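Local coordinates for protein alcohol dehydrogenase, zinc-containing (PDB 5YLN) that probably oxidises alcohols to aldehydes or ketones with NAD+ as hydride acceptor, as a zinc-dependent alcohol dehydrogenase of the medium-chain type, at residues P141-D146 with E310-E315; A253-C258 with V278-D283. All coordinates share one frame; numbering follows the deposited sequence.

Interaction 1. Residues P141-D146 with E310-E315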
ATOM      1  N   PRO A 141     -29.711  -8.656  15.352  1.00 65.03           N
ATOM      2  CA  PRO A 141     -30.517  -9.826  14.979  1.00 68.03           C
ATOM      3  C   PRO A 141     -30.694 -10.753  16.170  1.00 70.55           C
ATOM      4  O   PRO A 141     -29.766 -10.956  16.958  1.00 74.31           O
ATOM      5  CB  PRO A 141     -29.692 -10.494  13.870  1.00 66.24           C
ATOM      6  CG  PRO A 141     -28.691  -9.467  13.427  1.00 67.07           C
ATOM      7  CD  PRO A 141     -28.428  -8.608  14.630  1.00 64.76           C
ATOM      8  N   GLU A 142     -31.899 -11.318  16.301  1.00 72.32           N
ATOM      9  CA  GLU A 142     -32.181 -12.223  17.415  1.00 78.25           C
ATOM     10  C   GLU A 142     -31.498 -13.575  17.269  1.00 70.28           C
ATOM     11  O   GLU A 142     -31.498 -14.356  18.222  1.00 64.08           O
ATOM     12  CB  GLU A 142     -33.691 -12.438  17.571  1.00 84.15           C
ATOM     13  CG  GLU A 142     -34.484 -11.184  17.926  1.00 90.92           C
ATOM     14  CD  GLU A 142     -35.912 -11.492  18.357  1.00 96.51           C
ATOM     15  OE1 GLU A 142     -36.133 -12.573  18.949  1.00 96.61           O
ATOM     16  OE2 GLU A 142     -36.810 -10.656  18.104  1.00 98.12           O
ATOM     17  N   ASP A 143     -30.909 -13.866  16.110  1.00 73.30           N
ATOM     18  CA  ASP A 143     -30.290 -15.164  15.871  1.00 83.67           C
ATOM     19  C   ASP A 143     -28.883 -15.275  16.455  1.00 76.49           C
ATOM     20  O   ASP A 143     -28.366 -16.390  16.601  1.00 72.68           O
ATOM     21  CB  ASP A 143     -30.248 -15.434  14.362  1.00 96.34           C
ATOM     22  CG  ASP A 143     -29.801 -16.847  14.025  1.00107.03           C
ATOM     23  OD1 ASP A 143     -30.068 -17.768  14.830  1.00109.42           O
ATOM     24  OD2 ASP A 143     -29.176 -17.028  12.956  1.00109.91           O
ATOM     25  N   LEU A 144     -28.249 -14.158  16.786  1.00 66.33           N
ATOM     26  CA  LEU A 144     -26.860 -14.174  17.205  1.00 56.59           C
ATOM     27  C   LEU A 144     -26.743 -14.089  18.721  1.00 44.20           C
ATOM     28  O   LEU A 144     -27.542 -13.437  19.396  1.00 47.69           O
ATOM     29  CB  LEU A 144     -26.082 -13.031  16.545  1.00 63.43           C
ATOM     30  CG  LEU A 144     -25.885 -13.125  15.026  1.00 68.02           C
ATOM     31  CD1 LEU A 144     -24.951 -12.029  14.517  1.00 68.61           C
ATOM     32  CD2 LEU A 144     -25.373 -14.508  14.626  1.00 68.18           C
ATOM     33  N   SER A 145     -25.734 -14.772  19.245  1.00 37.40           N
ATOM     34  CA  SER A 145     -25.406 -14.721  20.660  1.00 42.80           C
ATOM     35  C   SER A 145     -24.765 -13.380  21.029  1.00 41.79           C
ATOM     36  O   SER A 145     -24.098 -12.734  20.213  1.00 36.15           O
ATOM     37  CB  SER A 145     -24.452 -15.859  21.020  1.00 41.00           C
ATOM     38  OG  SER A 145     -23.172 -15.606  20.458  1.00 41.99           O
ATOM     39  N   ASP A 146     -24.978 -12.977  22.287  1.00 40.95           N
ATOM     40  CA  ASP A 146     -24.386 -11.749  22.818  1.00 41.01           C
ATOM     41  C   ASP A 146     -22.871 -11.743  22.652  1.00 30.97           C
ATOM     42  O   ASP A 146     -22.286 -10.724  22.283  1.00 40.32           O
ATOM     43  CB  ASP A 146     -24.750 -11.594  24.293  1.00 42.25           C
ATOM     44  CG  ASP A 146     -26.215 -11.190  24.519  1.00 50.27           C
ATOM     45  OD1 ASP A 146     -26.994 -11.062  23.544  1.00 50.46           O
ATOM     46  OD2 ASP A 146     -26.578 -10.978  25.698  1.00 52.34           O
ATOM     47  N   GLU A 310     -25.394 -14.348  10.623  1.00 75.62           N
ATOM     48  CA  GLU A 310     -26.700 -14.976  10.798  1.00 80.96           C
ATOM     49  C   GLU A 310     -26.797 -16.271  10.008  1.00 70.96           C
ATOM     50  O   GLU A 310     -27.569 -17.166  10.369  1.00 70.60           O
ATOM     51  CB  GLU A 310     -27.814 -14.023  10.358  1.00 92.01           C
ATOM     52  CG  GLU A 310     -27.782 -12.639  10.993  1.00 98.11           C
ATOM     53  CD  GLU A 310     -28.712 -11.663  10.279  1.00 98.57           C
ATOM     54  OE1 GLU A 310     -29.769 -12.109   9.780  1.00 99.06           O
ATOM     55  OE2 GLU A 310     -28.385 -10.457  10.205  1.00 95.73           O
ATOM     56  N   SER A 311     -26.029 -16.373   8.925  1.00 64.37           N
ATOM     57  CA  SER A 311     -25.898 -17.584   8.130  1.00 68.47           C
ATOM     58  C   SER A 311     -24.960 -18.608   8.752  1.00 75.00           C
ATOM     59  O   SER A 311     -24.845 -19.717   8.222  1.00 81.92           O
ATOM     60  CB  SER A 311     -25.390 -17.224   6.736  1.00 67.45           C
ATOM     61  OG  SER A 311     -24.031 -16.810   6.789  1.00 56.75           O
ATOM     62  N   HIS A 312     -24.262 -18.250   9.829  1.00 79.88           N
ATOM     63  CA  HIS A 312     -23.385 -19.166  10.564  1.00 79.78           C
ATOM     64  C   HIS A 312     -22.257 -19.712   9.691  1.00 83.92           C
ATOM     65  O   HIS A 312     -21.894 -20.885   9.786  1.00 82.94           O
ATOM     66  CB  HIS A 312     -24.191 -20.298  11.203  1.00 76.68           C
ATOM     67  CG  HIS A 312     -25.170 -19.817  12.227  1.00 74.33           C
ATOM     68  ND1 HIS A 312     -24.780 -19.346  13.463  1.00 74.94           N
ATOM     69  CD2 HIS A 312     -26.518 -19.701  12.188  1.00 74.89           C
ATOM     70  CE1 HIS A 312     -25.847 -18.972  14.147  1.00 75.20           C
ATOM     71  NE2 HIS A 312     -26.914 -19.179  13.397  1.00 74.64           N
ATOM     72  N   LYS A 313     -21.678 -18.845   8.855  1.00 92.09           N
ATOM     73  CA  LYS A 313     -20.450 -19.201   8.147  1.00100.84           C
ATOM     74  C   LYS A 313     -19.316 -19.461   9.137  1.00100.91           C
ATOM     75  O   LYS A 313     -18.785 -20.576   9.216  1.00103.71           O
ATOM     76  CB  LYS A 313     -20.070 -18.099   7.147  1.00103.30           C
ATOM     77  CG  LYS A 313     -21.121 -17.832   6.069  1.00102.91           C
ATOM     78  CD  LYS A 313     -21.521 -19.119   5.366  1.00105.56           C
ATOM     79  CE  LYS A 313     -22.972 -19.075   4.919  1.00109.02           C
ATOM     80  NZ  LYS A 313     -23.452 -20.344   4.299  1.00109.64           N
ATOM     81  N   ILE A 314     -18.939 -18.442   9.912  1.00 92.03           N
ATOM     82  CA  ILE A 314     -18.039 -18.615  11.047  1.00 78.44           C
ATOM     83  C   ILE A 314     -18.779 -18.224  12.319  1.00 67.37           C
ATOM     84  O   ILE A 314     -19.778 -17.496  12.299  1.00 59.50           O
ATOM     85  CB  ILE A 314     -16.740 -17.796  10.933  1.00 74.11           C
ATOM     86  CG1 ILE A 314     -17.074 -16.337  10.644  1.00 66.47           C
ATOM     87  CG2 ILE A 314     -15.783 -18.398   9.904  1.00 76.25           C
ATOM     88  CD1 ILE A 314     -15.873 -15.452  10.663  1.00 64.26           C
ATOM     89  N   GLU A 315     -18.250 -18.702  13.442  1.00 68.64           N
ATOM     90  CA  GLU A 315     -18.831 -18.480  14.762  1.00 69.20           C
ATOM     91  C   GLU A 315     -17.855 -17.670  15.609  1.00 57.30           C
ATOM     92  O   GLU A 315     -16.996 -18.236  16.304  1.00 59.74           O
ATOM     93  CB  GLU A 315     -19.202 -19.814  15.422  1.00 74.38           C
ATOM     94  CG  GLU A 315     -18.263 -20.993  15.127  1.00 83.65           C
ATOM     95  CD  GLU A 315     -18.786 -22.323  15.695  1.00 93.37           C
ATOM     96  OE1 GLU A 315     -19.927 -22.711  15.350  1.00 95.67           O
ATOM     97  OE2 GLU A 315     -18.062 -22.975  16.489  1.00 93.90           O
TER
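E310, D143 and L144 do most of the work where the loop after strand 137-139 meets the C-terminal end of helix 302-310. E310 lies on that helix, and its extended side chain runs across P141 at about a right angle, so the carboxylate rests against the proline ring with OE2 3.4 Å from CG of P141. P141 also opens a type I beta turn that closes at L144 and brings D143 round to the helix end. The CG of D143 is anti to the backbone N (chi1 -172°), which sends the carboxylate to H312, tip to tip. H312 is the residue at which the chain leaves the helix, with positive phi, and its NE2 gives a weak hydrogen bond to OD2 of D143, 3.2 Å long and bent to 125° at the hydrogen. Carboxylate and imidazole planes stand nearly perpendicular. Alongside, CD2 of L144 lies 4.0 Å from the backbone N of E310, while the same leucine also packs on L309 of the helix. OD2 of D143 comes within 3.0 Å of the carbonyl O of E310, two acceptors with no hydrogen bond between them, so the approach is probably mildly repulsive. Carboxylate and carbonyl both lie near H312, a setting that would favour a protonated imidazole; with the weak bond at the surface, any such effect is probably modest.

Interaction 2. Residues A253-C258 with V278-D283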
ATOM      1  N   ALA A 253       9.639  -6.038  15.079  1.00 36.26           N
ATOM      2  CA  ALA A 253      10.058  -7.376  14.669  1.00 45.23           C
ATOM      3  C   ALA A 253       9.005  -8.031  13.786  1.00 42.03           C
ATOM      4  O   ALA A 253       9.337  -8.638  12.762  1.00 45.07           O
ATOM      5  CB  ALA A 253      10.353  -8.251  15.887  1.00 39.90           C
ATOM      6  N   THR A 254       7.733  -7.899  14.146  1.00 38.07           N
ATOM      7  CA  THR A 254       6.701  -8.520  13.333  1.00 38.84           C
ATOM      8  C   THR A 254       6.560  -7.805  11.994  1.00 40.68           C
ATOM      9  O   THR A 254       6.383  -8.457  10.956  1.00 37.55           O
ATOM     10  CB  THR A 254       5.373  -8.573  14.100  1.00 42.11           C
ATOM     11  OG1 THR A 254       5.023  -7.268  14.586  1.00 45.54           O
ATOM     12  CG2 THR A 254       5.484  -9.537  15.292  1.00 43.20           C
ATOM     13  N   PHE A 255       6.650  -6.475  11.981  1.00 37.46           N
ATOM     14  CA  PHE A 255       6.655  -5.799  10.693  1.00 34.91           C
ATOM     15  C   PHE A 255       7.823  -6.279   9.854  1.00 46.50           C
ATOM     16  O   PHE A 255       7.683  -6.490   8.642  1.00 52.22           O
ATOM     17  CB  PHE A 255       6.722  -4.281  10.841  1.00 32.63           C
ATOM     18  CG  PHE A 255       6.806  -3.561   9.507  1.00 39.17           C
ATOM     19  CD1 PHE A 255       5.651  -3.285   8.770  1.00 43.29           C
ATOM     20  CD2 PHE A 255       8.038  -3.206   8.962  1.00 40.07           C
ATOM     21  CE1 PHE A 255       5.719  -2.652   7.542  1.00 43.01           C
ATOM     22  CE2 PHE A 255       8.114  -2.563   7.732  1.00 43.13           C
ATOM     23  CZ  PHE A 255       6.950  -2.290   7.024  1.00 43.84           C
ATOM     24  N   ASP A 256       8.978  -6.485  10.489  1.00 40.09           N
ATOM     25  CA  ASP A 256      10.147  -6.924   9.746  1.00 38.85           C
ATOM     26  C   ASP A 256       9.954  -8.329   9.182  1.00 42.12           C
ATOM     27  O   ASP A 256      10.335  -8.603   8.036  1.00 39.97           O
ATOM     28  CB  ASP A 256      11.380  -6.879  10.641  1.00 44.12           C
ATOM     29  CG  ASP A 256      12.627  -7.287   9.901  1.00 56.49           C
ATOM     30  OD1 ASP A 256      12.949  -6.643   8.875  1.00 55.83           O
ATOM     31  OD2 ASP A 256      13.271  -8.266  10.330  1.00 67.98           O
ATOM     32  N   PHE A 257       9.376  -9.232   9.979  1.00 34.21           N
ATOM     33  CA  PHE A 257       9.066 -10.579   9.507  1.00 35.61           C
ATOM     34  C   PHE A 257       8.158 -10.531   8.274  1.00 35.33           C
ATOM     35  O   PHE A 257       8.417 -11.199   7.264  1.00 35.98           O
ATOM     36  CB  PHE A 257       8.397 -11.367  10.633  1.00 32.25           C
ATOM     37  CG  PHE A 257       8.308 -12.842  10.389  1.00 37.60           C
ATOM     38  CD1 PHE A 257       9.351 -13.685  10.754  1.00 44.17           C
ATOM     39  CD2 PHE A 257       7.176 -13.396   9.829  1.00 36.44           C
ATOM     40  CE1 PHE A 257       9.260 -15.057  10.530  1.00 49.70           C
ATOM     41  CE2 PHE A 257       7.075 -14.749   9.611  1.00 31.58           C
ATOM     42  CZ  PHE A 257       8.113 -15.586   9.949  1.00 31.36           C
ATOM     43  N   CYS A 258       7.090  -9.733   8.347  1.00 32.38           N
ATOM     44  CA  CYS A 258       6.147  -9.615   7.239  1.00 37.68           C
ATOM     45  C   CYS A 258       6.844  -9.214   5.950  1.00 43.44           C
ATOM     46  O   CYS A 258       6.524  -9.737   4.873  1.00 42.05           O
ATOM     47  CB  CYS A 258       5.064  -8.599   7.583  1.00 37.98           C
ATOM     48  SG  CYS A 258       3.801  -9.258   8.659  1.00 42.31           S
ATOM     49  N   VAL A 278       9.250   2.031  11.951  1.00 36.24           N
ATOM     50  CA  VAL A 278       9.874   0.777  11.568  1.00 36.38           C
ATOM     51  C   VAL A 278      10.803   1.029  10.389  1.00 35.99           C
ATOM     52  O   VAL A 278      10.689   2.032   9.680  1.00 44.69           O
ATOM     53  CB  VAL A 278       8.832  -0.306  11.242  1.00 35.08           C
ATOM     54  CG1 VAL A 278       8.006  -0.653  12.504  1.00 30.21           C
ATOM     55  CG2 VAL A 278       7.930   0.162  10.088  1.00 36.82           C
ATOM     56  N   GLU A 279      11.751   0.107  10.203  1.00 34.94           N
ATOM     57  CA  GLU A 279      12.660   0.159   9.065  1.00 35.26           C
ATOM     58  C   GLU A 279      12.042  -0.597   7.891  1.00 37.17           C
ATOM     59  O   GLU A 279      11.873  -1.822   7.933  1.00 44.49           O
ATOM     60  CB  GLU A 279      14.035  -0.409   9.420  1.00 32.53           C
ATOM     61  CG  GLU A 279      15.002  -0.347   8.234  1.00 44.74           C
ATOM     62  CD  GLU A 279      16.457  -0.188   8.646  1.00 60.94           C
ATOM     63  OE1 GLU A 279      17.301  -0.990   8.194  1.00 65.59           O
ATOM     64  OE2 GLU A 279      16.754   0.744   9.425  1.00 70.67           O
ATOM     65  N   PHE A 280      11.709   0.144   6.844  1.00 36.89           N
ATOM     66  CA  PHE A 280      11.117  -0.386   5.624  1.00 36.87           C
ATOM     67  C   PHE A 280      12.232  -0.609   4.602  1.00 39.55           C
ATOM     68  O   PHE A 280      12.907   0.344   4.208  1.00 36.61           O
ATOM     69  CB  PHE A 280      10.062   0.599   5.124  1.00 35.61           C
ATOM     70  CG  PHE A 280       9.330   0.149   3.931  1.00 45.49           C
ATOM     71  CD1 PHE A 280       8.929  -1.173   3.809  1.00 45.33           C
ATOM     72  CD2 PHE A 280       8.998   1.051   2.934  1.00 48.12           C
ATOM     73  CE1 PHE A 280       8.241  -1.594   2.696  1.00 36.96           C
ATOM     74  CE2 PHE A 280       8.302   0.630   1.816  1.00 49.40           C
ATOM     75  CZ  PHE A 280       7.926  -0.689   1.700  1.00 45.83           C
ATOM     76  N   ASP A 281      12.417  -1.864   4.173  1.00 42.15           N
ATOM     77  CA  ASP A 281      13.552  -2.266   3.335  1.00 41.66           C
ATOM     78  C   ASP A 281      13.325  -1.945   1.856  1.00 38.02           C
ATOM     79  O   ASP A 281      13.425  -2.808   0.984  1.00 38.12           O
ATOM     80  CB  ASP A 281      13.833  -3.755   3.499  1.00 53.20           C
ATOM     81  CG  ASP A 281      14.419  -4.097   4.841  1.00 57.33           C
ATOM     82  OD1 ASP A 281      14.922  -3.178   5.515  1.00 59.23           O
ATOM     83  OD2 ASP A 281      14.374  -5.291   5.219  1.00 62.41           O
ATOM     84  N   LEU A 282      13.066  -0.662   1.578  1.00 37.36           N
ATOM     85  CA  LEU A 282      12.799  -0.237   0.206  1.00 33.00           C
ATOM     86  C   LEU A 282      13.942  -0.575  -0.753  1.00 41.79           C
ATOM     87  O   LEU A 282      13.706  -0.736  -1.955  1.00 42.06           O
ATOM     88  CB  LEU A 282      12.505   1.267   0.170  1.00 34.29           C
ATOM     89  CG  LEU A 282      11.090   1.728  -0.182  1.00 45.38           C
ATOM     90  CD1 LEU A 282      11.071   3.229  -0.317  1.00 50.23           C
ATOM     91  CD2 LEU A 282      10.548   1.064  -1.447  1.00 40.30           C
ATOM     92  N   ASP A 283      15.182  -0.697  -0.250  1.00 46.90           N
ATOM     93  CA  ASP A 283      16.282  -1.109  -1.121  1.00 46.60           C
ATOM     94  C   ASP A 283      16.026  -2.487  -1.722  1.00 43.59           C
ATOM     95  O   ASP A 283      16.402  -2.742  -2.871  1.00 45.84           O
ATOM     96  CB  ASP A 283      17.629  -1.080  -0.371  1.00 44.12           C
ATOM     97  CG  ASP A 283      17.599  -1.801   0.988  1.00 43.08           C
ATOM     98  OD1 ASP A 283      16.579  -1.727   1.702  1.00 42.00           O
ATOM     99  OD2 ASP A 283      18.623  -2.426   1.355  1.00 44.60           O
TER
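V278 opens strand 278-280 with the closest packing of this contact. Its CG2, in the crowded position between the backbone N and the carbonyl carbon, sits over one face of the F255 ring, 3.7 Å from the ring centroid and 20° off the normal, a CH-pi contact displaced toward the CD2-CE2 rim. F255 is delivered from helix 252-261 with CG anti to its backbone N (chi1 177°), so the ring reaches out to the strand and crosses the valine at about a right angle. At E279 the backbone matters more than the side chain: its carbonyl O lies in the plane of the F255 ring, 3.8 Å from CE2. F280 follows along the ring edge, where its CD1 comes 3.9 Å from CZ of F255, the two side chains crossing obliquely. One phenylalanine ring is thus met over a face by V278 and at its rim by the next two residues. D281 turns the chain, as the centre of an inverse gamma turn, and sits at the N-cap position of helix 282-285, though its side chain makes no capping bond. Its OD2 stands 4.2 Å from OD1 of D256, two like charges whose repulsion K260 probably eases, by a salt bridge to D256 and a long, weak ion pair to D281, while Q259 bonds to OD1 of D256, the carbonyl O of E279 and the backbone N of D281. The helix runs nearly parallel to the strand, their short axes 8.4 Å apart. F257 is turned to helix 226-236 and C258 to strands 174-178 and 242-247, while V278 and F280 pair in an antiparallel ladder with a strand of the second subunit, whose L282 packs on F255, so the contact backs a sheet that continues across the dimer interface.

How the interactions relate
Interactions 1 and 2 lie on opposite sides of the chain's centre, their own centres about 38 Å apart and their nearest atoms about 21 Å apart, so neither touches the other. Along the sequence, both segments of interaction 2 fall between 141-146 and 310-315. Interaction 1 joins the loop between strand 137-139 and helix 146-151 to the end of a helix at the solvent-facing surface; interaction 2 joins a helix of the Rossmann-type part to the strand at the subunit interface. Both are remote from the zinc sites, the one with C42 and H64 as ligands and the four-cysteine site of C94, C97, C100 and C108.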